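Local coordinates for protein second substrate binding domain of putative amino acid ABC transporter (Streptococcus pneumoniae, PDB 4OEN) that probably binds an amino acid outside the cell and delivers it to the membrane permease of an ABC transporter, at residues Thr47-Phe51 / Asp52-Ser56; Val112-Lys115 / Asn116-Ser120. One frame throughout, in Å; residues are numbered along the deposited sequence. Where two conformers were deposited one is given.

Contact 1 (Thr47-Phe51 / Asp52-Ser56); sequences TNPGF and DAAIS
The loop-to-helix junction after strand 44-47 of this periplasmic binding protein type II fold is built by P49 and G50, which lead into helix 51-60, and by F51, its first residue; together they meet A53, A54 and I55 of the opening turn. G50 holds the N-cap position. Its carbonyl O accepts the amide of A54 (G50 O to A54 N, 2.8 Å). The next bond follows at once, I55 N reaching F51 O at 2.9 Å, and the helix is under way. G50 itself has a positive phi of 107°, a backbone shape in which the lack of a side chain avoids crowding with P49 O.

Beside these first i to i+4 helical bonds, the proline ring lies against the start of the helix, P49 CB meeting A53 CB at 3.8 Å while P49 CG comes within 3.9 Å of A54 N. On the inner side A54 and I55 touch I66 of strand 65-66, which F51 also meets, so the turn is seated on the sheet. An acetate ion, probably from the crystallisation liquor, lies about 3 Å from the F51 side chain. With CG anti to the backbone N (chi1 -175°), the F51 ring is carried to where the terminal methyl CD1 of I55 lies over one face, 4.2 Å from F51 CZ.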
ATOM      1  N   THR A  47       1.203   7.134  17.419  1.00 13.74           N
ATOM      2  CA  THR A  47       0.358   8.303  17.206  1.00 13.99           C
ATOM      3  C   THR A  47      -0.105   8.293  15.754  1.00 13.29           C
ATOM      4  O   THR A  47       0.562   7.730  14.891  1.00 15.45           O
ATOM      5  CB  THR A  47       1.096   9.604  17.520  1.00 14.66           C
ATOM      6  OG1 THR A  47       2.204   9.771  16.633  1.00 17.73           O
ATOM      7  CG2 THR A  47       1.592   9.597  18.955  1.00 19.40           C
ATOM      8  N   ASN A  48      -1.250   8.919  15.486  1.00 14.71           N
ATOM      9  CA  ASN A  48      -1.774   8.946  14.126  1.00 13.69           C
ATOM     10  C   ASN A  48      -2.152  10.358  13.701  1.00 14.64           C
ATOM     11  O   ASN A  48      -3.323  10.641  13.453  1.00 16.40           O
ATOM     12  CB  ASN A  48      -2.991   8.009  14.024  1.00 14.83           C
ATOM     13  CG  ASN A  48      -2.650   6.574  14.384  1.00 16.16           C
ATOM     14  OD1 ASN A  48      -2.642   6.201  15.560  1.00 15.38           O
ATOM     15  ND2 ASN A  48      -2.363   5.761  13.367  1.00 15.54           N
ATOM     16  N   PRO A  49      -1.154  11.253  13.627  1.00 14.66           N
ATOM     17  CA  PRO A  49      -1.403  12.673  13.345  1.00 16.14           C
ATOM     18  C   PRO A  49      -1.615  12.963  11.862  1.00 16.22           C
ATOM     19  O   PRO A  49      -1.920  14.098  11.509  1.00 20.95           O
ATOM     20  CB  PRO A  49      -0.127  13.346  13.850  1.00 16.51           C
ATOM     21  CG  PRO A  49       0.938  12.330  13.589  1.00 15.95           C
ATOM     22  CD  PRO A  49       0.278  10.988  13.861  1.00 17.03           C
ATOM     23  N   GLY A  50      -1.472  11.947  11.017  1.00 15.79           N
ATOM     24  CA  GLY A  50      -1.543  12.144   9.584  1.00 16.26           C
ATOM     25  C   GLY A  50      -0.151  12.026   8.991  1.00 19.69           C
ATOM     26  O   GLY A  50       0.834  12.250   9.684  1.00 18.24           O
ATOM     27  N   PHE A  51      -0.080  11.712   7.701  1.00 15.38           N
ATOM     28  CA  PHE A  51       1.188  11.393   7.044  1.00 14.60           C
ATOM     29  C   PHE A  51       2.160  12.565   7.068  1.00 17.68           C
ATOM     30  O   PHE A  51       3.297  12.418   7.493  1.00 19.82           O
ATOM     31  CB  PHE A  51       0.933  10.954   5.603  1.00 16.21           C
ATOM     32  CG  PHE A  51       2.173  10.482   4.881  1.00 15.56           C
ATOM     33  CD1 PHE A  51       2.833   9.334   5.276  1.00 24.96           C
ATOM     34  CD2 PHE A  51       2.663  11.181   3.799  1.00 18.61           C
ATOM     35  CE1 PHE A  51       3.976   8.904   4.600  1.00 26.54           C
ATOM     36  CE2 PHE A  51       3.795  10.759   3.124  1.00 21.48           C
ATOM     37  CZ  PHE A  51       4.453   9.619   3.521  1.00 20.73           C
ATOM     38  N   ASP A  52       1.712  13.724   6.602  1.00 18.32           N
ATOM     39  CA  ASP A  52       2.568  14.908   6.591  1.00 21.35           C
ATOM     40  C   ASP A  52       3.009  15.321   7.991  1.00 19.37           C
ATOM     41  O   ASP A  52       4.164  15.696   8.194  1.00 20.17           O
ATOM     42  CB  ASP A  52       1.857  16.063   5.907  1.00 20.50           C
ATOM     43  CG  ASP A  52       1.761  15.872   4.410  1.00 31.67           C
ATOM     44  OD1 ASP A  52       2.452  14.972   3.882  1.00 32.13           O
ATOM     45  OD2 ASP A  52       1.013  16.633   3.760  1.00 40.18           O
ATOM     46  N   ALA A  53       2.093  15.240   8.954  1.00 18.05           N
ATOM     47  CA  ALA A  53       2.402  15.599  10.338  1.00 18.37           C
ATOM     48  C   ALA A  53       3.377  14.591  10.953  1.00 17.04           C
ATOM     49  O   ALA A  53       4.238  14.967  11.755  1.00 19.46           O
ATOM     50  CB  ALA A  53       1.135  15.684  11.162  1.00 24.25           C
ATOM     51  N   ALA A  54       3.231  13.326  10.571  1.00 16.18           N
ATOM     52  CA  ALA A  54       4.153  12.262  10.987  1.00 15.52           C
ATOM     53  C   ALA A  54       5.566  12.514  10.451  1.00 20.49           C
ATOM     54  O   ALA A  54       6.559  12.359  11.166  1.00 17.28           O
ATOM     55  CB  ALA A  54       3.640  10.903  10.527  1.00 18.26           C
ATOM     56  N   ILE A  55       5.647  12.890   9.182  1.00 16.92           N
ATOM     57  CA  ILE A  55       6.911  13.305   8.571  0.50 19.27           C
ATOM     58  C   ILE A  55       7.570  14.423   9.379  1.00 23.26           C
ATOM     59  O   ILE A  55       8.750  14.337   9.741  1.00 22.22           O
ATOM     60  CB  ILE A  55       6.703  13.782   7.112  0.50 20.79           C
ATOM     61  CG1 ILE A  55       6.188  12.639   6.234  0.50 23.85           C
ATOM     62  CG2 ILE A  55       7.997  14.375   6.544  0.50 20.65           C
ATOM     63  CD1 ILE A  55       7.192  11.557   5.967  0.50 20.64           C
ATOM     64  N   SER A  56       6.804  15.483   9.653  1.00 22.37           N
ATOM     65  CA  SER A  56       7.289  16.607  10.453  1.00 22.57           C
ATOM     66  C   SER A  56       7.835  16.192  11.811  1.00 20.73           C
ATOM     67  O   SER A  56       8.904  16.660  12.230  1.00 22.21           O
ATOM     68  CB  SER A  56       6.172  17.640  10.668  1.00 29.05           C
ATOM     69  OG  SER A  56       5.881  18.346   9.478  1.00 37.26           O
TER

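Contact 2 (Val112-Lys115 / Asn116-Ser120); sequences VGVK and NGTAS
T118 OG1 has two hydrogen-bond partners, one before it and one after it in the chain: it donates to the carbonyl of K115, at 2.7 Å from T118 OG1 to K115 O, and is also hydrogen-bonded to the backbone N of Q121. In the first bond the hydroxyl is tilted 22° from the carbonyl plane. A chi1 of 64° places OG1 between the backbone N and the carbonyl carbon of T118, where it can serve both neighbours, while the methyl CG2 of T118 turns to K115 and packs 3.7 Å from K115 CB. T118 is thus the N-cap of helix 119-126, and it also closes the type II beta turn K115-T118 that carries strand 111-115 into that helix. G117 takes the third place of the turn with a positive phi. Q121 braces the turn further: Q121 NE2 bonds N116 OD1, and Q121 OE1 accepts G117 N. Deeper in, V114 and S120 form the buried side of the connection. The branch CG2 of V114, anti to its own N, comes within 3.7 Å of S120 CB and 3.6 Å of S120 C; the hydroxyl of S120 pairs with T91 OG1, on strand 87-96.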
ATOM      1  N   VAL A 112     -10.291   0.773 -20.480  1.00 15.43           N
ATOM      2  CA  VAL A 112      -9.806   0.595 -19.114  1.00 11.69           C
ATOM      3  C   VAL A 112      -9.912   1.906 -18.343  1.00 14.50           C
ATOM      4  O   VAL A 112      -9.442   2.922 -18.825  1.00 14.38           O
ATOM      5  CB  VAL A 112      -8.341   0.119 -19.086  1.00 11.76           C
ATOM      6  CG1 VAL A 112      -7.909  -0.113 -17.638  1.00 13.17           C
ATOM      7  CG2 VAL A 112      -8.170  -1.168 -19.909  1.00 14.21           C
ATOM      8  N   GLY A 113     -10.534   1.874 -17.163  1.00 13.84           N
ATOM      9  CA  GLY A 113     -10.589   3.028 -16.276  1.00 13.53           C
ATOM     10  C   GLY A 113      -9.351   3.190 -15.409  1.00 13.65           C
ATOM     11  O   GLY A 113      -8.695   2.209 -15.037  1.00 13.06           O
ATOM     12  N   VAL A 114      -9.028   4.439 -15.080  1.00 12.46           N
ATOM     13  CA  VAL A 114      -7.889   4.712 -14.218  1.00 11.38           C
ATOM     14  C   VAL A 114      -8.077   6.060 -13.526  1.00 12.88           C
ATOM     15  O   VAL A 114      -8.792   6.925 -14.037  1.00 13.82           O
ATOM     16  CB  VAL A 114      -6.566   4.684 -15.013  1.00 12.38           C
ATOM     17  CG1 VAL A 114      -6.385   5.936 -15.864  1.00 17.84           C
ATOM     18  CG2 VAL A 114      -5.368   4.461 -14.084  1.00 13.40           C
ATOM     19  N   LYS A 115      -7.477   6.211 -12.349  1.00 11.54           N
ATOM     20  CA  LYS A 115      -7.568   7.492 -11.636  1.00 14.96           C
ATOM     21  C   LYS A 115      -6.470   8.430 -12.111  1.00 13.62           C
ATOM     22  O   LYS A 115      -5.309   8.029 -12.273  1.00 14.89           O
ATOM     23  CB  LYS A 115      -7.475   7.284 -10.124  1.00 17.59           C
ATOM     24  CG  LYS A 115      -8.678   6.551  -9.562  1.00 19.41           C
ATOM     25  CD  LYS A 115      -8.364   5.870  -8.229  1.00 26.08           C
ATOM     26  CE  LYS A 115      -7.914   6.830  -7.163  1.00 30.63           C
ATOM     27  NZ  LYS A 115      -7.656   6.106  -5.874  1.00 23.05           N
ATOM     28  N   ASN A 116      -6.851   9.672 -12.359  1.00 13.53           N
ATOM     29  CA  ASN A 116      -5.892  10.660 -12.830  1.00 13.31           C
ATOM     30  C   ASN A 116      -4.791  10.922 -11.810  1.00 16.21           C
ATOM     31  O   ASN A 116      -5.058  11.015 -10.609  1.00 16.78           O
ATOM     32  CB  ASN A 116      -6.603  11.965 -13.140  1.00 14.39           C
ATOM     33  CG  ASN A 116      -5.699  12.947 -13.827  1.00 17.85           C
ATOM     34  OD1 ASN A 116      -5.085  12.616 -14.836  1.00 17.42           O
ATOM     35  ND2 ASN A 116      -5.589  14.152 -13.275  1.00 16.19           N
ATOM     36  N   GLY A 117      -3.560  11.067 -12.296  1.00 14.41           N
ATOM     37  CA  GLY A 117      -2.430  11.433 -11.455  1.00 16.19           C
ATOM     38  C   GLY A 117      -1.770  10.289 -10.708  1.00 18.92           C
ATOM     39  O   GLY A 117      -0.985  10.510  -9.782  1.00 23.46           O
ATOM     40  N   THR A 118      -2.074   9.055 -11.107  1.00 14.71           N
ATOM     41  CA  THR A 118      -1.611   7.889 -10.370  1.00 15.10           C
ATOM     42  C   THR A 118      -0.572   7.095 -11.136  1.00 14.06           C
ATOM     43  O   THR A 118      -0.444   7.226 -12.360  1.00 16.03           O
ATOM     44  CB  THR A 118      -2.771   6.948 -10.043  1.00 15.27           C
ATOM     45  OG1 THR A 118      -3.315   6.439 -11.271  1.00 14.88           O
ATOM     46  CG2 THR A 118      -3.852   7.689  -9.284  1.00 17.09           C
ATOM     47  N   ALA A 119       0.156   6.254 -10.409  1.00 15.72           N
ATOM     48  CA  ALA A 119       1.111   5.339 -11.033  1.00 14.49           C
ATOM     49  C   ALA A 119       0.408   4.370 -11.966  1.00 14.08           C
ATOM     50  O   ALA A 119       0.981   3.990 -12.984  1.00 13.78           O
ATOM     51  CB  ALA A 119       1.892   4.582  -9.991  1.00 18.59           C
ATOM     52  N   SER A 120      -0.823   3.974 -11.627  1.00 13.80           N
ATOM     53  CA  SER A 120      -1.624   3.141 -12.511  1.00 13.22           C
ATOM     54  C   SER A 120      -1.848   3.830 -13.856  1.00 14.54           C
ATOM     55  O   SER A 120      -1.787   3.204 -14.922  1.00 14.26           O
ATOM     56  CB  SER A 120      -2.955   2.799 -11.847  1.00 13.14           C
ATOM     57  OG  SER A 120      -2.747   1.937 -10.732  1.00 15.54           O
TER

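Both contacts show one principle, a strand handing over to a helix, at two separate places in the fold. Contact 1 comes first along the chain and joins strand 44-47 to helix 51-60; contact 2 follows, joining strand 111-115 to helix 119-126. Their centres lie 26 Å apart and their nearest atoms about 14 Å, so they do not touch. Strand 44-47 pairs in parallel with strand 5-8, whereas strand 111-115 lies between strands 134-138 and 155-159, also in parallel. The two junctions therefore probably belong to the two lobes of this bilobal fold, between which proteins of this family bind their solute, with long strands such as 87-96 and 180-190 bridging them.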